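Local coordinates for aminotransferase (Helicobacter pylori, PDB 2FNU), which catalyses the transfer of an amino group from glutamate to a UDP-linked 4-keto sugar, the second step in the biosynthesis of pseudaminic acid used to modify flagellin, at residues S139-C144 against L149-D154; I125-V128 against S134-V137; E76-P81 against E115-E120; R65-F70 against R121-V126. All coordinates share one frame; numbering follows the deposited sequence.

Strand 122-128 is the common element of this worked example, and the four contacts are read most easily from it. Contact 2 joins its C-terminal end to the loop ahead of helix 137-146, contact 4 meets its N-terminal half, and the two share Ile-125 and Val-126. Contacts 1 and 3 reach the neighbouring strands 150-154 and 76-79: Leu-152 N lies 2.9 Å from Ile-125 O, and Val-126 N lies 2.8 Å from Ile-78 O, both probable hydrogen bonds. The centres of contacts 1 and 2 are about 7 Å apart, those of contacts 2 and 4 about 16 Å. Contacts 1 and 2 lead toward the cofactor PMP, whereas contacts 3 and 4 lie away from the active site.

Contact 1 of 4, residues S139-C144 against L149-D154; sequences SVQKLC and LSFLSD. With PMP (4'-deoxy-4'-aminopyridoxal-5'-phosphate), chain E.
Helix 139-144 runs roughly antiparallel to strand 150-154, at 148° and with axes 8.0 Å apart, and the turn between them is closed where Leu-149 N donates to Cys-144 O over 2.8 Å. This bond is nearly straight at the hydrogen (163°), though the donor stands somewhat tilted from the carbonyl plane. The side chain that carries the packing is Phe-151, whose ring is directed at the helix. Val-140 comes down on one face of it: Val-140 CG1, set anti to the backbone N (chi1 178°), sits 3.8 Å from the Phe-151 ring centroid, over the face but somewhat off centre, a CH-pi contact. Gln-141 approaches obliquely, its CG 3.8 Å from Phe-151 CD1, while its amide plane stands nearly perpendicular to the ring and its NE2 reaches on to Phe-171 O. Cys-144 SG lies beside the stem of the phenylalanine, 3.8 Å from Phe-151 CB, with an oblique sulfur-aromatic approach to the ring; the same sulfur lies 4.2 Å from Leu-149 CB. At the far end of the strand Asp-154 OD1 comes within 2.7 Å of N1 of PMP, and Thr-87 and Ser-156 hold its two carboxylate oxygens. The whole is the second half of a beta-alpha-beta unit, strand 122-128, helix 137-146 and strand 150-154, delivering an aspartate to the pyridine nitrogen as in fold-type I aminotransferases.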
# COMPACT_ATOMS: atom_id res chain seq x y z
N SER B 139 -24.92 22.22 -2.20
CA SER B 139 -24.79 22.72 -3.56
C SER B 139 -24.24 21.66 -4.53
O SER B 139 -24.79 21.45 -5.62
CB SER B 139 -23.91 23.97 -3.55
OG SER B 139 -23.82 24.51 -4.86
N VAL B 140 -23.15 20.99 -4.11
CA VAL B 140 -22.49 20.01 -4.98
C VAL B 140 -23.37 18.76 -5.16
O VAL B 140 -23.43 18.19 -6.27
CB VAL B 140 -21.09 19.64 -4.43
CG1 VAL B 140 -20.43 18.58 -5.30
CG2 VAL B 140 -20.20 20.90 -4.34
N GLN B 141 -24.02 18.30 -4.08
CA GLN B 141 -24.95 17.17 -4.15
C GLN B 141 -26.04 17.42 -5.21
O GLN B 141 -26.30 16.57 -6.07
CB GLN B 141 -25.64 16.96 -2.81
CG GLN B 141 -24.80 16.28 -1.72
CD GLN B 141 -25.56 16.16 -0.40
OE1 GLN B 141 -26.39 17.03 -0.06
NE2 GLN B 141 -25.27 15.10 0.36
N LYS B 142 -26.64 18.60 -5.12
CA LYS B 142 -27.75 18.95 -6.00
C LYS B 142 -27.29 19.04 -7.43
O LYS B 142 -27.97 18.55 -8.35
CB LYS B 142 -28.40 20.26 -5.57
CG LYS B 142 -29.28 20.09 -4.35
CD LYS B 142 -29.94 21.40 -3.99
CE LYS B 142 -30.85 21.23 -2.78
NZ LYS B 142 -31.28 22.56 -2.25
N LEU B 143 -26.12 19.64 -7.63
CA LEU B 143 -25.57 19.73 -8.99
C LEU B 143 -25.28 18.37 -9.62
O LEU B 143 -25.55 18.12 -10.80
CB LEU B 143 -24.33 20.60 -8.99
CG LEU B 143 -23.79 20.94 -10.38
CD1 LEU B 143 -24.78 21.79 -11.19
CD2 LEU B 143 -22.44 21.66 -10.32
N CYS B 144 -24.68 17.47 -8.83
CA CYS B 144 -24.35 16.15 -9.32
C CYS B 144 -25.62 15.35 -9.64
O CYS B 144 -25.69 14.66 -10.65
CB CYS B 144 -23.48 15.41 -8.30
SG CYS B 144 -21.75 16.00 -8.27
N LEU B 149 -24.15 12.94 -12.32
CA LEU B 149 -22.73 12.72 -12.01
C LEU B 149 -22.60 12.14 -10.62
O LEU B 149 -23.44 12.38 -9.76
CB LEU B 149 -21.97 14.05 -12.01
CG LEU B 149 -22.22 15.02 -13.17
CD1 LEU B 149 -21.44 16.32 -12.96
CD2 LEU B 149 -21.85 14.36 -14.48
N SER B 150 -21.50 11.41 -10.39
CA SER B 150 -21.17 10.97 -9.05
C SER B 150 -20.43 12.06 -8.30
O SER B 150 -19.51 12.67 -8.85
CB SER B 150 -20.29 9.72 -9.10
OG SER B 150 -21.00 8.64 -9.68
N PHE B 151 -20.84 12.28 -7.05
CA PHE B 151 -20.14 13.18 -6.12
C PHE B 151 -19.15 12.34 -5.32
O PHE B 151 -19.56 11.47 -4.55
CB PHE B 151 -21.18 13.87 -5.22
CG PHE B 151 -20.62 14.72 -4.11
CD1 PHE B 151 -21.44 15.04 -3.02
CD2 PHE B 151 -19.33 15.24 -4.14
CE1 PHE B 151 -20.96 15.83 -1.97
CE2 PHE B 151 -18.85 16.03 -3.08
CZ PHE B 151 -19.68 16.33 -2.00
N LEU B 152 -17.85 12.59 -5.52
CA LEU B 152 -16.80 11.89 -4.77
C LEU B 152 -16.07 12.93 -3.92
O LEU B 152 -15.84 14.05 -4.37
CB LEU B 152 -15.81 11.19 -5.70
CG LEU B 152 -16.43 10.29 -6.79
CD1 LEU B 152 -15.37 9.76 -7.75
CD2 LEU B 152 -17.22 9.16 -6.13
N SER B 153 -15.74 12.58 -2.68
CA SER B 153 -15.16 13.56 -1.76
C SER B 153 -13.79 13.10 -1.26
O SER B 153 -13.70 12.08 -0.58
CB SER B 153 -16.09 13.75 -0.56
OG SER B 153 -15.60 14.74 0.35
N ASP B 154 -12.73 13.85 -1.60
CA ASP B 154 -11.43 13.64 -0.97
C ASP B 154 -11.41 14.42 0.35
O ASP B 154 -11.06 15.61 0.40
CB ASP B 154 -10.27 14.05 -1.90
CG ASP B 154 -8.92 13.76 -1.27
OD1 ASP B 154 -7.90 13.88 -1.98
OD2 ASP B 154 -8.90 13.39 -0.07
N1 PMP E . -5.53 13.85 -0.70
C2 PMP E . -5.16 14.93 0.07
C2A PMP E . -6.04 16.15 0.08
C3 PMP E . -3.97 14.85 0.82
O3 PMP E . -3.60 15.89 1.61
C4 PMP E . -3.16 13.69 0.77
C4A PMP E . -1.84 13.62 1.50
N4A PMP E . -1.17 14.90 1.56
C5 PMP E . -3.61 12.59 0.03
C6 PMP E . -4.83 12.68 -0.65
C5A PMP E . -2.82 11.30 -0.04
O4P PMP E . -3.01 10.63 1.19
P PMP E . -1.94 9.52 1.68
O1P PMP E . -0.73 10.29 2.15
O2P PMP E . -2.60 8.84 2.84
O3P PMP E . -1.66 8.57 0.55

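Contact 2 of 4, residues I125-V128 against S134-V137; sequences IVSV and SVEV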
# COMPACT_ATOMS: atom_id res chain seq x y z
N ILE B 125 -17.72 14.69 -10.03
CA ILE B 125 -17.01 15.83 -9.45
C ILE B 125 -16.27 15.32 -8.21
O ILE B 125 -16.89 14.64 -7.38
CB ILE B 125 -17.98 16.98 -9.08
CG1 ILE B 125 -18.73 17.45 -10.34
CG2 ILE B 125 -17.22 18.14 -8.40
CD1 ILE B 125 -19.70 18.60 -10.09
N VAL B 126 -14.98 15.63 -8.09
CA VAL B 126 -14.22 15.29 -6.87
C VAL B 126 -13.84 16.58 -6.16
O VAL B 126 -13.04 17.36 -6.68
CB VAL B 126 -12.92 14.50 -7.20
CG1 VAL B 126 -12.08 14.29 -5.91
CG2 VAL B 126 -13.25 13.16 -7.86
N SER B 127 -14.43 16.82 -4.99
CA SER B 127 -14.08 17.98 -4.16
C SER B 127 -13.09 17.56 -3.08
O SER B 127 -12.93 16.36 -2.80
CB SER B 127 -15.33 18.59 -3.51
OG SER B 127 -16.02 17.61 -2.73
N VAL B 128 -12.45 18.56 -2.47
CA VAL B 128 -11.51 18.36 -1.37
C VAL B 128 -11.87 19.31 -0.24
O VAL B 128 -12.10 20.51 -0.47
CB VAL B 128 -10.08 18.70 -1.84
CG1 VAL B 128 -9.08 18.69 -0.66
CG2 VAL B 128 -9.65 17.71 -2.92
N SER B 134 -15.22 21.71 5.43
CA SER B 134 -16.15 21.10 4.46
C SER B 134 -16.44 22.04 3.31
O SER B 134 -16.65 23.25 3.51
CB SER B 134 -17.47 20.73 5.15
OG SER B 134 -18.39 20.20 4.20
N VAL B 135 -16.47 21.48 2.10
CA VAL B 135 -16.99 22.22 0.96
C VAL B 135 -18.50 22.44 1.12
O VAL B 135 -19.11 21.96 2.08
CB VAL B 135 -16.73 21.47 -0.35
CG1 VAL B 135 -15.23 21.16 -0.48
CG2 VAL B 135 -17.55 20.16 -0.41
N GLU B 136 -19.08 23.18 0.17
CA GLU B 136 -20.51 23.46 0.20
C GLU B 136 -21.28 22.24 -0.31
O GLU B 136 -21.65 22.14 -1.49
CB GLU B 136 -20.82 24.73 -0.60
CG GLU B 136 -20.47 25.99 0.16
CD GLU B 136 -21.26 26.09 1.46
OE1 GLU B 136 -20.65 26.20 2.53
OE2 GLU B 136 -22.50 25.99 1.40
N VAL B 137 -21.48 21.30 0.61
CA VAL B 137 -21.96 19.98 0.27
C VAL B 137 -23.33 19.97 -0.42
O VAL B 137 -23.52 19.24 -1.40
CB VAL B 137 -21.95 19.07 1.54
CG1 VAL B 137 -22.93 17.92 1.41
CG2 VAL B 137 -20.51 18.57 1.81
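The crossover that leaves strand 122-128 for helix 137-146 folds back at once on the strand's C-terminal end, and Val-135 is the residue that touches, against Ser-127 and Val-128. Its two methyl groups divide the work. Val-135 CG1 lies only 3.2 Å from Val-128 O, the tightest point of the contact. With Val-135 CG1 opposite the carbonyl carbon (chi1 -55°), Val-135 CG2 is left between the backbone N and the carbonyl carbon and turns to the serine, 3.8 Å from Ser-127 OG, while Ser-127 CB touches Val-135 CG1 at 4.0 Å. No hydrogen bond crosses this buried contact. In this beta-alpha-beta unit the connection to the helix starts with valine methyls laid against the strand end, and the hydrogen bonds are local to the loop. Glu-136 is the centre of an inverse gamma turn, closed by a weak bond from Val-137 N to Val-135 O of 2.9 Å, and it occupies the N-cap position of the helix that follows. Val-135 O also accepts from Ser-134 OG at 2.8 Å, in the carbonyl plane and on a lone pair, so that this oxygen has two donors, the backbone one weak. Val-135 N is bound by the carboxylate of Asp-129. The side chain of Val-128 points away from the loop and comes to about 4 Å of the bound PMP; Val-137 packs instead against Tyr-163 and Phe-171.

Contact 3 of 4, residues E76-P81 against E115-E120; sequences EIITTP and EKLINE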
# COMPACT_ATOMS: atom_id res chain seq x y z
N GLU B 76 -14.28 12.58 -18.33
CA GLU B 76 -13.86 13.80 -17.63
C GLU B 76 -14.38 13.85 -16.21
O GLU B 76 -15.55 13.52 -15.95
CB GLU B 76 -14.30 15.05 -18.40
CG GLU B 76 -13.60 15.19 -19.74
CD GLU B 76 -13.96 16.45 -20.51
OE1 GLU B 76 -13.55 16.54 -21.68
OE2 GLU B 76 -14.63 17.34 -19.96
N ILE B 77 -13.52 14.25 -15.27
CA ILE B 77 -13.93 14.44 -13.89
C ILE B 77 -13.51 15.82 -13.44
O ILE B 77 -12.35 16.17 -13.56
CB ILE B 77 -13.37 13.34 -12.96
CG1 ILE B 77 -14.12 12.02 -13.24
CG2 ILE B 77 -13.49 13.74 -11.49
CD1 ILE B 77 -13.76 10.83 -12.36
N ILE B 78 -14.47 16.60 -12.96
CA ILE B 78 -14.18 17.95 -12.50
C ILE B 78 -13.59 17.85 -11.11
O ILE B 78 -14.09 17.11 -10.26
CB ILE B 78 -15.48 18.79 -12.45
CG1 ILE B 78 -15.99 19.01 -13.87
CG2 ILE B 78 -15.22 20.12 -11.81
CD1 ILE B 78 -17.46 19.46 -13.89
N THR B 79 -12.54 18.63 -10.86
CA THR B 79 -11.92 18.64 -9.53
C THR B 79 -11.22 19.96 -9.25
O THR B 79 -11.31 20.90 -10.05
CB THR B 79 -10.98 17.41 -9.35
OG1 THR B 79 -10.58 17.31 -7.97
CG2 THR B 79 -9.76 17.51 -10.25
N THR B 80 -10.57 20.04 -8.11
CA THR B 80 -9.88 21.27 -7.70
C THR B 80 -8.39 21.19 -7.99
O THR B 80 -7.77 20.13 -7.82
CB THR B 80 -10.06 21.53 -6.19
OG1 THR B 80 -9.30 22.70 -5.82
CG2 THR B 80 -9.64 20.31 -5.34
N PRO B 81 -7.79 22.32 -8.41
CA PRO B 81 -6.34 22.35 -8.59
C PRO B 81 -5.59 22.56 -7.27
O PRO B 81 -4.38 22.43 -7.25
CB PRO B 81 -6.13 23.55 -9.51
CG PRO B 81 -7.23 24.51 -9.14
CD PRO B 81 -8.42 23.60 -8.79
N GLU B 115 -20.86 24.26 -12.74
CA GLU B 115 -21.84 23.88 -13.77
C GLU B 115 -21.35 24.21 -15.17
O GLU B 115 -21.58 23.45 -16.11
CB GLU B 115 -23.23 24.49 -13.47
CG GLU B 115 -24.35 23.94 -14.37
CD GLU B 115 -25.72 24.04 -13.73
OE1 GLU B 115 -25.90 24.85 -12.79
OE2 GLU B 115 -26.62 23.28 -14.15
N LYS B 116 -20.61 25.32 -15.31
CA LYS B 116 -20.13 25.72 -16.62
C LYS B 116 -19.15 24.72 -17.23
O LYS B 116 -18.88 24.77 -18.43
CB LYS B 116 -19.51 27.12 -16.58
CG LYS B 116 -18.28 27.25 -15.70
CD LYS B 116 -17.72 28.67 -15.86
CE LYS B 116 -16.56 28.94 -14.94
NZ LYS B 116 -16.25 30.40 -14.96
N LEU B 117 -18.62 23.82 -16.40
CA LEU B 117 -17.60 22.87 -16.84
C LEU B 117 -18.18 21.53 -17.26
O LEU B 117 -17.45 20.68 -17.80
CB LEU B 117 -16.60 22.61 -15.70
CG LEU B 117 -15.86 23.84 -15.19
CD1 LEU B 117 -15.05 23.45 -13.96
CD2 LEU B 117 -14.97 24.45 -16.25
N ILE B 118 -19.47 21.35 -17.03
CA ILE B 118 -20.13 20.09 -17.30
C ILE B 118 -20.47 19.97 -18.78
O ILE B 118 -20.96 20.93 -19.41
CB ILE B 118 -21.39 19.92 -16.43
CG1 ILE B 118 -20.99 19.93 -14.95
CG2 ILE B 118 -22.12 18.63 -16.78
CD1 ILE B 118 -22.16 19.94 -13.93
N ASN B 119 -20.17 18.81 -19.34
CA ASN B 119 -20.51 18.52 -20.73
C ASN B 119 -20.84 17.04 -20.86
O ASN B 119 -20.94 16.33 -19.84
CB ASN B 119 -19.35 18.93 -21.65
CG ASN B 119 -18.05 18.20 -21.32
OD1 ASN B 119 -18.05 16.99 -21.14
ND2 ASN B 119 -16.96 18.94 -21.23
N GLU B 120 -21.01 16.56 -22.09
CA GLU B 120 -21.42 15.18 -22.31
C GLU B 120 -20.41 14.14 -21.81
O GLU B 120 -20.78 13.00 -21.59
CB GLU B 120 -21.74 14.95 -23.80
CG GLU B 120 -20.58 15.26 -24.78
CD GLU B 120 -20.21 16.75 -24.88
OE1 GLU B 120 -21.07 17.63 -24.62
OE2 GLU B 120 -19.04 17.04 -25.24
O HOH W 1 -16.16 18.03 -17.65
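Ile-78, on strand 76-79, thrusts its CD1 into the crook formed by Leu-117 and Ile-118, the tightly packed half of an otherwise polar contact. Ile-78 CD1 lies 3.7 Å from Leu-117 CB and equally close to Ile-118 CG1. With CG1 placed opposite the carbonyl carbon (chi1 -67°), the longer branch reaches outward between the two residues, while the shorter one, Ile-78 CG2, rests 4.0 Å from Leu-117 CD1. Ile-78 and Ile-118 meet at about a right angle; a single 3-10 turn, closed from Ile-118 N to Glu-115 O, brings both partners to the same strand residue.

Two residues back along the strand, on the looser side, Glu-76 and Asn-119 approach crosswise, and here a water enters. Asn-119 ND2 donates to Glu-76 OE2 at 3.1 Å, on the syn side of the carboxylate but 33° out of its plane. The water gives one hydrogen to the same Glu-76 OE2, at 2.9 Å, and another to Leu-117 O, at 3.0 Å. Asn-119 OD1 receives Arg-121 N, the arrangement of an Asx turn, which fixes the amide and hence the direction of its NH2 group. Two donors therefore converge on one carboxylate oxygen, which would probably steady the negative charge of Glu-76 and tie the loop before strand 122-128 to the neighbouring strand without any salt bridge across the contact.

Contact 4 of 4, residues R65-F70 against R121-V126; sequences RNFSEF and RTKAIV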
# COMPACT_ATOMS: atom_id res chain seq x y z
N ARG B 65 -11.54 3.64 -9.51
CA ARG B 65 -11.62 2.50 -10.42
C ARG B 65 -12.96 1.80 -10.31
O ARG B 65 -13.40 1.13 -11.26
CB ARG B 65 -10.49 1.49 -10.12
CG ARG B 65 -9.11 1.93 -10.64
CD ARG B 65 -8.96 1.77 -12.17
NE ARG B 65 -9.15 0.38 -12.59
CZ ARG B 65 -8.22 -0.57 -12.50
NH1 ARG B 65 -6.99 -0.29 -12.04
NH2 ARG B 65 -8.52 -1.82 -12.86
N ASN B 66 -13.61 1.92 -9.15
CA ASN B 66 -14.77 1.07 -8.87
C ASN B 66 -16.13 1.77 -8.80
O ASN B 66 -17.17 1.09 -8.86
CB ASN B 66 -14.54 0.25 -7.60
CG ASN B 66 -13.47 -0.81 -7.79
OD1 ASN B 66 -12.31 -0.63 -7.41
ND2 ASN B 66 -13.85 -1.92 -8.40
N PHE B 67 -16.15 3.10 -8.68
CA PHE B 67 -17.46 3.78 -8.55
C PHE B 67 -18.32 3.57 -9.79
O PHE B 67 -19.55 3.60 -9.71
CB PHE B 67 -17.29 5.27 -8.19
CG PHE B 67 -16.99 6.16 -9.37
CD1 PHE B 67 -17.99 6.97 -9.93
CD2 PHE B 67 -15.69 6.23 -9.89
CE1 PHE B 67 -17.70 7.79 -11.02
CE2 PHE B 67 -15.39 7.05 -10.97
CZ PHE B 67 -16.41 7.85 -11.53
N SER B 68 -17.64 3.33 -10.90
CA SER B 68 -18.26 3.06 -12.20
C SER B 68 -17.30 2.27 -13.05
O SER B 68 -16.08 2.39 -12.89
CB SER B 68 -18.56 4.37 -12.93
OG SER B 68 -19.21 4.10 -14.17
N GLU B 69 -17.83 1.47 -13.97
CA GLU B 69 -16.98 0.97 -15.05
C GLU B 69 -16.53 2.17 -15.89
O GLU B 69 -17.26 3.16 -16.03
CB GLU B 69 -17.72 -0.05 -15.92
CG GLU B 69 -18.08 -1.32 -15.16
CD GLU B 69 -18.23 -2.54 -16.06
OE1 GLU B 69 -18.58 -2.38 -17.25
OE2 GLU B 69 -18.00 -3.67 -15.56
N PHE B 70 -15.31 2.09 -16.43
CA PHE B 70 -14.79 3.17 -17.26
C PHE B 70 -15.38 3.15 -18.67
O PHE B 70 -15.49 2.09 -19.29
CB PHE B 70 -13.27 3.12 -17.36
CG PHE B 70 -12.70 4.26 -18.13
CD1 PHE B 70 -12.50 5.50 -17.54
CD2 PHE B 70 -12.38 4.10 -19.48
CE1 PHE B 70 -12.00 6.56 -18.25
CE2 PHE B 70 -11.87 5.18 -20.21
CZ PHE B 70 -11.67 6.40 -19.59
N ARG B 121 -19.16 14.56 -21.61
CA ARG B 121 -18.10 13.64 -21.17
C ARG B 121 -17.94 13.60 -19.64
O ARG B 121 -17.20 12.75 -19.12
CB ARG B 121 -16.77 14.06 -21.78
CG ARG B 121 -16.74 13.91 -23.29
CD ARG B 121 -15.36 14.17 -23.87
NE ARG B 121 -15.31 13.71 -25.26
CZ ARG B 121 -15.01 12.47 -25.64
NH1 ARG B 121 -14.70 11.54 -24.75
NH2 ARG B 121 -15.02 12.16 -26.93
N THR B 122 -18.60 14.50 -18.93
CA THR B 122 -18.42 14.59 -17.48
C THR B 122 -19.00 13.37 -16.78
O THR B 122 -20.15 13.00 -17.01
CB THR B 122 -19.05 15.87 -16.91
OG1 THR B 122 -18.67 16.98 -17.73
CG2 THR B 122 -18.56 16.13 -15.46
N LYS B 123 -18.21 12.77 -15.89
CA LYS B 123 -18.61 11.57 -15.15
C LYS B 123 -18.85 11.83 -13.66
O LYS B 123 -19.71 11.21 -13.03
CB LYS B 123 -17.52 10.50 -15.32
CG LYS B 123 -17.87 9.17 -14.68
CD LYS B 123 -19.02 8.48 -15.43
CE LYS B 123 -19.38 7.17 -14.75
NZ LYS B 123 -20.47 6.44 -15.45
N ALA B 124 -18.07 12.74 -13.08
CA ALA B 124 -18.13 12.95 -11.64
C ALA B 124 -17.52 14.28 -11.28
O ALA B 124 -16.85 14.91 -12.13
CB ALA B 124 -17.34 11.82 -10.91
N ILE B 125 -17.72 14.69 -10.03
CA ILE B 125 -17.01 15.83 -9.45
C ILE B 125 -16.27 15.32 -8.21
O ILE B 125 -16.89 14.64 -7.38
CB ILE B 125 -17.98 16.98 -9.08
CG1 ILE B 125 -18.73 17.45 -10.34
CG2 ILE B 125 -17.22 18.14 -8.40
CD1 ILE B 125 -19.70 18.60 -10.09
N VAL B 126 -14.98 15.63 -8.09
CA VAL B 126 -14.22 15.29 -6.87
C VAL B 126 -13.84 16.58 -6.16
O VAL B 126 -13.04 17.36 -6.68
CB VAL B 126 -12.92 14.50 -7.20
CG1 VAL B 126 -12.08 14.29 -5.91
CG2 VAL B 126 -13.25 13.16 -7.86
O HOH W 2 -18.94 5.51 -17.60
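Phe-67 and Lys-123 run alongside each other, pointing opposite ways, where the chain leaving helix 56-66 lies over the start of strand 122-128, a member of the central sheet of this fold-type I enzyme. The ring is met at its edge: Lys-123 CG lies near its plane, 3.7 Å from Phe-67 CZ. Ala-124 CB approaches obliquely, 4.0 Å from Phe-67 CE1, and the ring also touches Ser-150 and Leu-152 of the next strand. One face of the ring is partly covered by its own neighbour, Ser-68 CB, set off centre. The lysine leaves the strand with CG anti to the backbone N, then bends at chi2 (69°) and runs out straight; the bend carries its ammonium group past the aromatic edge to the serine. There Lys-123 NZ donates to Ser-68 OG at 2.9 Å, and that hydroxyl donates in turn to Glu-69 O, also over 2.9 Å. A water completes the network, accepting from Lys-123 NZ at 2.8 Å and donating across a long 3.3 Å to Glu-69 O. The cationic end is thus held by two acceptors while its aliphatic part packs on the phenyl edge. Beyond the contact, Arg-65 forms a salt bridge with Glu-93 of the second subunit. Beside the hydroxyl, the carbons Ser-68 CB and Lys-123 CE stand 3.4 Å apart, tighter than usual van der Waals contact.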